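Local coordinates for LP04448p (Drosophila melanogaster, PDB 4QMH), which belongs to the XMAP215 family, which drives microtubule polymerization, and supplies here its fourth TOG domain, a module that probably binds tubulin, at residues L99-L104 with C121-F125; Y131-F135 with L166-S172; V202-I207 with A236-P241. One frame throughout, in Å; residues are numbered along the deposited sequence.

How the interactions relate
All three contacts lie within one all-helical TOG domain, a row of paired helices of the HEAT-repeat kind, and follow one another along the chain. Interaction 1 is buried near the centre, where helix 96-106 meets helix 112-129. Interaction 2 joins the loops that follow helices 112-129 and 149-162; its centre is about 15 Å from that of interaction 1, and the two touch, with F134 against F100, I122 and F125. Interaction 3 packs helix 192-209 against the C-terminal tail; its centre is about 17 Å from that of interaction 2 and 26 Å from that of interaction 1. Such contacts tie successive helical layers together, consistent with one elongated module.

Interaction 1 (L99-L104 with C121-F125); sequences LFPGFL and CINSF
F103 reaches from helix 96-106 into the flank of helix 112-129 and meets C121, I122 and F125 there. The two short helical segments run at 145° to each other, closer to antiparallel than to perpendicular, with axes 10.4 Å apart, as in the helical hairpins of a TOG domain. Starting at the base of the side chain, F103 CB sits 3.6 Å from I122 CG1, with I122 CD1 a little farther off. CG is anti to the carbonyl carbon, which points the ring across the interface. C121 CB stands almost exactly over the ring centre, 3.7 Å from the F103 centroid and 5° off the normal, a CH-pi contact. CE1 is the ring atom nearest C121 SG, and the sulfur, 4.3 Å from the same F103 centroid, leans over the same face. On the opposite face lies the carbonyl oxygen of L99, one turn earlier in the helix. Farther out, CE2 and CZ turn their edge to the face of F125: the planes stand at 62° in an edge-to-face pair, and F103 CZ comes within 3.7 Å of F125 CE1. L99 CD1 touches the F125 ring at CZ, 3.8 Å away.

I122 serves the other flank. Its CG1 lies near the plane of the F100 ring, 3.9 Å from F100 CE1 at the edge, while its CD1 meets L104 CD2. Outside the pair, L78 and C81 of helix 71-88 also touch F103, and F134 stacks on F100.

No hydrogen bond crosses between the segments. The helices are held by dispersion and by weak C-H and sulfur contacts with aromatic rings, so the fit depends on shape: one phenylalanine offers a face to cysteine and an edge to its aromatic neighbour.

Interaction 2 (Y131-F135 with L166-S172); sequences YKEFF and LPPKSVS. With SO4 (sulfate ion), chain B.
Two inter-helix loops of the TOG domain, each with a short 3-10 turn, meet here and hold a sulfate ion, probably from the crystallisation liquor, between the backbone of Y131 and K132 and the side chain of S170. The Y131 N donates to sulfate O2 at 2.8 Å in a nearly straight bond (171°), and the K132 N gives a weak one to O4. From the other loop, S170 OG, set beside its own backbone N (chi1 -58°), turns to the ion and donates to O3. L166 splits its two methyls between the aromatic residues: CD2 lies against Y131 CB, while CD1 reaches F135 CE2 at 3.6 Å. V171 CG1 sits over one face of the F135 ring, toward the rim. The hydroxyl of Y131 leads away from the contact and bonds E127 and N123, tying this loop back to helix 112-129.

S170 O is buried without a hydrogen-bond partner; K132 CA approaches it at 3.1 Å in a C-H...O contact. At the far end S172 takes the N-cap position of helix 173-186, its OG bonded to D175 N. One water links the loops, donating to K132 O and F135 O and accepting from S172 N at 3.1 Å.

Interaction 3 (V202-I207 with A236-P241); sequences VLGIMI and ARPNLP
L203 and M206 both carry CG anti to the backbone N (chi1 178° and -165°), which sends their side chains from helix 192-209 toward the C-terminal tail. L240, with its CG instead beside its own backbone N (chi1 -72°), extends its two methyls the other way to meet them. The methionine chain runs straight through chi2 and bends at chi3, so that SD comes against the tail while CE turns toward A236 CB.

L240 CD1 lies 3.7 Å from M206 SD, the two side chains crossing at about a right angle. The other branch, CD2, is shared more widely: it is 3.8 Å from L203 CD1, equally near M206 CG, and 3.9 Å from I207 CG1. L203 and I207 both slide past L240 in the opposite direction. Replacing L240 by an alanine would probably open a gap between L203, M206 and I207 and leave the sulfur of M206 without its nearest tail neighbour.

Other contacts extend the seam. A236, the last residue of helix 226-236, presses its CB against V202 CG1 at 3.7 Å, while its carbonyl oxygen faces L203 CD1. Beyond L240, P241 CD rests 3.8 Å from I207 CG1 at the chain terminus. Elsewhere around the contact, L183 of helix 173-186 touches V202, and F211 and M214 of helix 211-221 pack on M206; F211 also makes a cation-pi pair with R237.

With no hydrogen bond between the segments, the tail is held to this helix by aliphatic carbon and one thioether sulfur. The 3-10 turn 237-239 brings A236 and L240 to the same helix, and the hydrophobic seam they form packs the end of this chain onto helix 192-209.

Interaction 1 (L99-L104 with C121-F125)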
# COMPACT_ATOMS: atom_id res chain seq x y z
N LEU A 99 7.12 4.84 0.49
CA LEU A 99 6.36 4.81 -0.76
C LEU A 99 4.96 4.23 -0.63
O LEU A 99 4.07 4.64 -1.36
CB LEU A 99 7.12 4.01 -1.82
CG LEU A 99 8.52 4.55 -2.09
CD1 LEU A 99 9.24 3.64 -3.08
CD2 LEU A 99 8.45 5.98 -2.61
N PHE A 100 4.78 3.28 0.27
CA PHE A 100 3.49 2.61 0.41
C PHE A 100 2.33 3.58 0.75
O PHE A 100 1.25 3.46 0.18
CB PHE A 100 3.61 1.48 1.44
CG PHE A 100 2.37 0.62 1.60
CD1 PHE A 100 1.72 0.09 0.50
CD2 PHE A 100 1.92 0.29 2.87
CE1 PHE A 100 0.61 -0.73 0.66
CE2 PHE A 100 0.80 -0.52 3.03
CZ PHE A 100 0.15 -1.04 1.92
N PRO A 101 2.54 4.54 1.67
CA PRO A 101 1.44 5.49 1.91
C PRO A 101 0.99 6.20 0.63
O PRO A 101 -0.21 6.43 0.45
CB PRO A 101 2.05 6.48 2.89
CG PRO A 101 3.04 5.63 3.69
CD PRO A 101 3.64 4.71 2.64
N GLY A 102 1.95 6.50 -0.25
CA GLY A 102 1.63 7.16 -1.51
C GLY A 102 0.88 6.24 -2.46
O GLY A 102 -0.04 6.66 -3.15
N PHE A 103 1.29 4.97 -2.52
CA PHE A 103 0.56 3.98 -3.30
C PHE A 103 -0.87 3.87 -2.80
O PHE A 103 -1.82 3.81 -3.59
CB PHE A 103 1.20 2.59 -3.18
CG PHE A 103 2.62 2.50 -3.66
CD1 PHE A 103 3.17 3.46 -4.50
CD2 PHE A 103 3.40 1.43 -3.26
CE1 PHE A 103 4.48 3.35 -4.93
CE2 PHE A 103 4.72 1.30 -3.69
CZ PHE A 103 5.26 2.27 -4.53
N LEU A 104 -1.04 3.81 -1.49
CA LEU A 104 -2.37 3.65 -0.93
C LEU A 104 -3.22 4.86 -1.28
O LEU A 104 -4.40 4.74 -1.59
CB LEU A 104 -2.30 3.50 0.59
CG LEU A 104 -1.75 2.17 1.14
CD1 LEU A 104 -1.63 2.27 2.66
CD2 LEU A 104 -2.64 1.00 0.71
N CYS A 121 1.99 -1.42 -8.25
CA CYS A 121 3.13 -1.06 -7.41
C CYS A 121 3.07 -1.82 -6.11
O CYS A 121 4.07 -2.38 -5.66
CB CYS A 121 3.12 0.43 -7.08
SG CYS A 121 3.98 1.43 -8.27
N ILE A 122 1.91 -1.79 -5.46
CA ILE A 122 1.78 -2.45 -4.18
C ILE A 122 2.13 -3.92 -4.32
O ILE A 122 2.95 -4.44 -3.57
CB ILE A 122 0.36 -2.30 -3.60
CG1 ILE A 122 0.11 -0.84 -3.20
CG2 ILE A 122 0.20 -3.22 -2.39
CD1 ILE A 122 -1.35 -0.50 -2.88
N ASN A 123 1.53 -4.58 -5.30
CA ASN A 123 1.75 -6.02 -5.44
C ASN A 123 3.16 -6.36 -5.92
O ASN A 123 3.69 -7.41 -5.57
CB ASN A 123 0.66 -6.65 -6.32
CG ASN A 123 -0.68 -6.72 -5.61
OD1 ASN A 123 -0.73 -6.92 -4.40
ND2 ASN A 123 -1.76 -6.52 -6.35
N SER A 124 3.77 -5.47 -6.70
CA SER A 124 5.16 -5.67 -7.08
C SER A 124 6.09 -5.59 -5.87
O SER A 124 6.96 -6.45 -5.69
CB SER A 124 5.61 -4.67 -8.14
OG SER A 124 6.97 -4.91 -8.46
N PHE A 125 5.92 -4.56 -5.05
CA PHE A 125 6.71 -4.46 -3.84
C PHE A 125 6.43 -5.65 -2.92
O PHE A 125 7.35 -6.18 -2.30
CB PHE A 125 6.43 -3.14 -3.10
CG PHE A 125 7.27 -1.98 -3.59
CD1 PHE A 125 7.05 -1.41 -4.84
CD2 PHE A 125 8.30 -1.48 -2.80
CE1 PHE A 125 7.83 -0.35 -5.28
CE2 PHE A 125 9.08 -0.42 -3.24
CZ PHE A 125 8.85 0.14 -4.48

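Interaction 2 (Y131-F135 with L166-S172)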
# COMPACT_ATOMS: atom_id res chain seq x y z
N TYR A 131 5.29 -8.98 1.84
CA TYR A 131 4.13 -8.20 2.20
C TYR A 131 4.21 -7.73 3.65
O TYR A 131 3.43 -6.89 4.09
CB TYR A 131 2.87 -9.03 1.97
CG TYR A 131 2.44 -9.11 0.53
CD1 TYR A 131 2.98 -10.08 -0.33
CD2 TYR A 131 1.51 -8.23 0.01
CE1 TYR A 131 2.58 -10.15 -1.66
CE2 TYR A 131 1.11 -8.30 -1.30
CZ TYR A 131 1.64 -9.26 -2.14
OH TYR A 131 1.24 -9.31 -3.45
N LYS A 132 5.18 -8.26 4.39
CA LYS A 132 5.29 -8.01 5.82
C LYS A 132 5.40 -6.53 6.14
O LYS A 132 4.79 -6.05 7.09
CB LYS A 132 6.50 -8.76 6.38
CG LYS A 132 6.71 -8.61 7.87
CD LYS A 132 7.73 -9.63 8.36
CE LYS A 132 8.14 -9.38 9.81
NZ LYS A 132 9.01 -8.18 9.94
N GLU A 133 6.18 -5.81 5.34
CA GLU A 133 6.40 -4.39 5.60
C GLU A 133 5.17 -3.52 5.40
O GLU A 133 5.16 -2.37 5.87
CB GLU A 133 7.56 -3.83 4.77
CG GLU A 133 8.93 -4.22 5.30
CD GLU A 133 9.23 -5.67 5.03
OE1 GLU A 133 8.61 -6.25 4.11
OE2 GLU A 133 10.09 -6.24 5.72
N PHE A 134 4.14 -4.03 4.73
CA PHE A 134 2.90 -3.26 4.54
C PHE A 134 2.07 -3.20 5.82
O PHE A 134 1.23 -2.31 5.99
CB PHE A 134 2.01 -3.88 3.45
CG PHE A 134 2.60 -3.83 2.07
CD1 PHE A 134 3.40 -2.78 1.66
CD2 PHE A 134 2.33 -4.85 1.16
CE1 PHE A 134 3.93 -2.75 0.38
CE2 PHE A 134 2.86 -4.82 -0.13
CZ PHE A 134 3.66 -3.78 -0.51
N PHE A 135 2.27 -4.17 6.69
CA PHE A 135 1.44 -4.35 7.89
C PHE A 135 2.15 -3.83 9.13
O PHE A 135 2.35 -4.55 10.11
CB PHE A 135 1.02 -5.82 8.01
CG PHE A 135 0.14 -6.26 6.88
CD1 PHE A 135 -1.22 -5.98 6.89
CD2 PHE A 135 0.67 -6.91 5.78
CE1 PHE A 135 -2.04 -6.38 5.83
CE2 PHE A 135 -0.14 -7.29 4.71
CZ PHE A 135 -1.50 -7.02 4.75
N LEU A 166 -1.50 -15.05 3.31
CA LEU A 166 -0.29 -14.64 4.01
C LEU A 166 -0.16 -15.44 5.30
O LEU A 166 -1.11 -15.54 6.08
CB LEU A 166 -0.34 -13.14 4.33
CG LEU A 166 -0.20 -12.18 3.14
CD1 LEU A 166 -0.35 -10.73 3.57
CD2 LEU A 166 1.13 -12.40 2.43
N PRO A 167 1.03 -16.02 5.53
CA PRO A 167 1.27 -16.76 6.77
C PRO A 167 1.30 -15.78 7.94
O PRO A 167 1.65 -14.62 7.74
CB PRO A 167 2.66 -17.37 6.55
CG PRO A 167 3.32 -16.46 5.59
CD PRO A 167 2.23 -15.95 4.68
N PRO A 168 0.93 -16.25 9.14
CA PRO A 168 0.88 -15.35 10.30
C PRO A 168 2.20 -14.63 10.58
O PRO A 168 2.15 -13.50 11.05
CB PRO A 168 0.52 -16.29 11.46
CG PRO A 168 0.77 -17.69 10.95
CD PRO A 168 0.51 -17.62 9.47
N LYS A 169 3.34 -15.24 10.28
CA LYS A 169 4.63 -14.60 10.55
C LYS A 169 4.85 -13.34 9.71
O LYS A 169 5.69 -12.50 10.05
CB LYS A 169 5.78 -15.58 10.30
CG LYS A 169 6.45 -15.43 8.93
CD LYS A 169 7.20 -16.70 8.54
CE LYS A 169 6.23 -17.78 8.10
NZ LYS A 169 6.82 -19.14 8.16
N SER A 170 4.10 -13.22 8.61
CA SER A 170 4.27 -12.11 7.68
C SER A 170 3.32 -10.96 7.98
O SER A 170 3.29 -9.97 7.25
CB SER A 170 4.03 -12.58 6.24
OG SER A 170 4.90 -13.64 5.89
N VAL A 171 2.55 -11.09 9.05
CA VAL A 171 1.52 -10.11 9.34
C VAL A 171 1.49 -9.80 10.82
O VAL A 171 1.27 -10.67 11.66
CB VAL A 171 0.13 -10.61 8.92
CG1 VAL A 171 -0.92 -9.54 9.18
CG2 VAL A 171 0.13 -11.03 7.46
N SER A 172 1.76 -8.54 11.15
CA SER A 172 1.64 -8.06 12.51
C SER A 172 0.18 -8.14 12.99
O SER A 172 -0.70 -7.50 12.42
CB SER A 172 2.14 -6.61 12.60
OG SER A 172 1.68 -5.98 13.77
S SO4 B . 5.92 -12.25 2.77
O1 SO4 B . 7.23 -12.67 2.28
O2 SO4 B . 5.10 -11.78 1.66
O3 SO4 B . 5.23 -13.39 3.39
O4 SO4 B . 6.10 -11.18 3.76
O HOH W 1 3.95 -7.01 9.58

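Interaction 3 (V202-I207 with A236-P241)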
# COMPACT_ATOMS: atom_id res chain seq x y z
N VAL A 202 -13.78 -9.85 6.00
CA VAL A 202 -13.96 -10.35 7.36
C VAL A 202 -13.18 -11.65 7.59
O VAL A 202 -12.46 -11.77 8.59
CB VAL A 202 -15.45 -10.58 7.70
CG1 VAL A 202 -15.59 -11.29 9.05
CG2 VAL A 202 -16.18 -9.24 7.75
N LEU A 203 -13.29 -12.59 6.66
CA LEU A 203 -12.62 -13.88 6.82
C LEU A 203 -11.11 -13.71 6.88
O LEU A 203 -10.44 -14.29 7.74
CB LEU A 203 -13.00 -14.84 5.69
CG LEU A 203 -12.29 -16.20 5.75
CD1 LEU A 203 -12.65 -16.93 7.04
CD2 LEU A 203 -12.66 -17.04 4.52
N GLY A 204 -10.56 -12.91 5.97
CA GLY A 204 -9.14 -12.64 5.97
C GLY A 204 -8.62 -12.07 7.28
O GLY A 204 -7.58 -12.48 7.77
N ILE A 205 -9.33 -11.08 7.83
CA ILE A 205 -8.97 -10.52 9.14
C ILE A 205 -9.04 -11.60 10.21
O ILE A 205 -8.12 -11.74 11.02
CB ILE A 205 -9.93 -9.35 9.53
CG1 ILE A 205 -9.87 -8.23 8.48
CG2 ILE A 205 -9.62 -8.85 10.94
CD1 ILE A 205 -8.66 -7.34 8.58
N MET A 206 -10.11 -12.38 10.21
CA MET A 206 -10.27 -13.41 11.23
C MET A 206 -9.22 -14.51 11.15
O MET A 206 -8.87 -15.11 12.16
CB MET A 206 -11.66 -14.03 11.14
CG MET A 206 -12.04 -14.83 12.37
SD MET A 206 -13.70 -15.49 12.26
CE MET A 206 -14.65 -14.00 12.50
N ILE A 207 -8.73 -14.80 9.95
CA ILE A 207 -7.68 -15.81 9.80
C ILE A 207 -6.45 -15.42 10.63
O ILE A 207 -5.76 -16.29 11.17
CB ILE A 207 -7.30 -16.01 8.32
CG1 ILE A 207 -8.34 -16.90 7.64
CG2 ILE A 207 -5.89 -16.59 8.18
CD1 ILE A 207 -8.22 -16.93 6.13
N ALA A 236 -18.41 -15.88 8.97
CA ALA A 236 -17.04 -16.16 8.52
C ALA A 236 -16.40 -17.33 9.26
O ALA A 236 -15.62 -18.10 8.70
CB ALA A 236 -16.17 -14.92 8.68
N ARG A 237 -16.74 -17.46 10.54
CA ARG A 237 -16.11 -18.43 11.41
C ARG A 237 -16.04 -19.87 10.86
O ARG A 237 -14.99 -20.51 10.93
CB ARG A 237 -16.82 -18.43 12.76
CG ARG A 237 -16.09 -19.15 13.83
CD ARG A 237 -17.01 -19.30 15.01
NE ARG A 237 -16.30 -19.68 16.21
CZ ARG A 237 -16.86 -19.70 17.41
NH1 ARG A 237 -18.12 -19.34 17.55
NH2 ARG A 237 -16.14 -20.06 18.47
N PRO A 238 -17.15 -20.39 10.33
CA PRO A 238 -17.11 -21.78 9.86
C PRO A 238 -16.20 -21.97 8.64
O PRO A 238 -15.92 -23.10 8.24
CB PRO A 238 -18.57 -22.09 9.52
CG PRO A 238 -19.22 -20.76 9.33
CD PRO A 238 -18.51 -19.82 10.24
N ASN A 239 -15.74 -20.86 8.06
CA ASN A 239 -14.87 -20.93 6.88
C ASN A 239 -13.39 -20.75 7.20
O ASN A 239 -12.54 -20.73 6.30
CB ASN A 239 -15.32 -19.92 5.83
CG ASN A 239 -16.62 -20.32 5.18
OD1 ASN A 239 -16.73 -21.42 4.64
ND2 ASN A 239 -17.63 -19.46 5.27
N LEU A 240 -13.08 -20.63 8.48
CA LEU A 240 -11.70 -20.55 8.91
C LEU A 240 -11.00 -21.88 8.67
O LEU A 240 -11.63 -22.94 8.71
CB LEU A 240 -11.62 -20.21 10.40
CG LEU A 240 -11.98 -18.79 10.85
CD1 LEU A 240 -12.02 -18.74 12.37
CD2 LEU A 240 -10.99 -17.79 10.30
N PRO A 241 -9.68 -21.84 8.42
CA PRO A 241 -8.90 -23.07 8.28
C PRO A 241 -9.01 -23.93 9.54
O PRO A 241 -9.02 -23.36 10.63
CB PRO A 241 -7.47 -22.56 8.11
CG PRO A 241 -7.62 -21.19 7.57
CD PRO A 241 -8.86 -20.64 8.20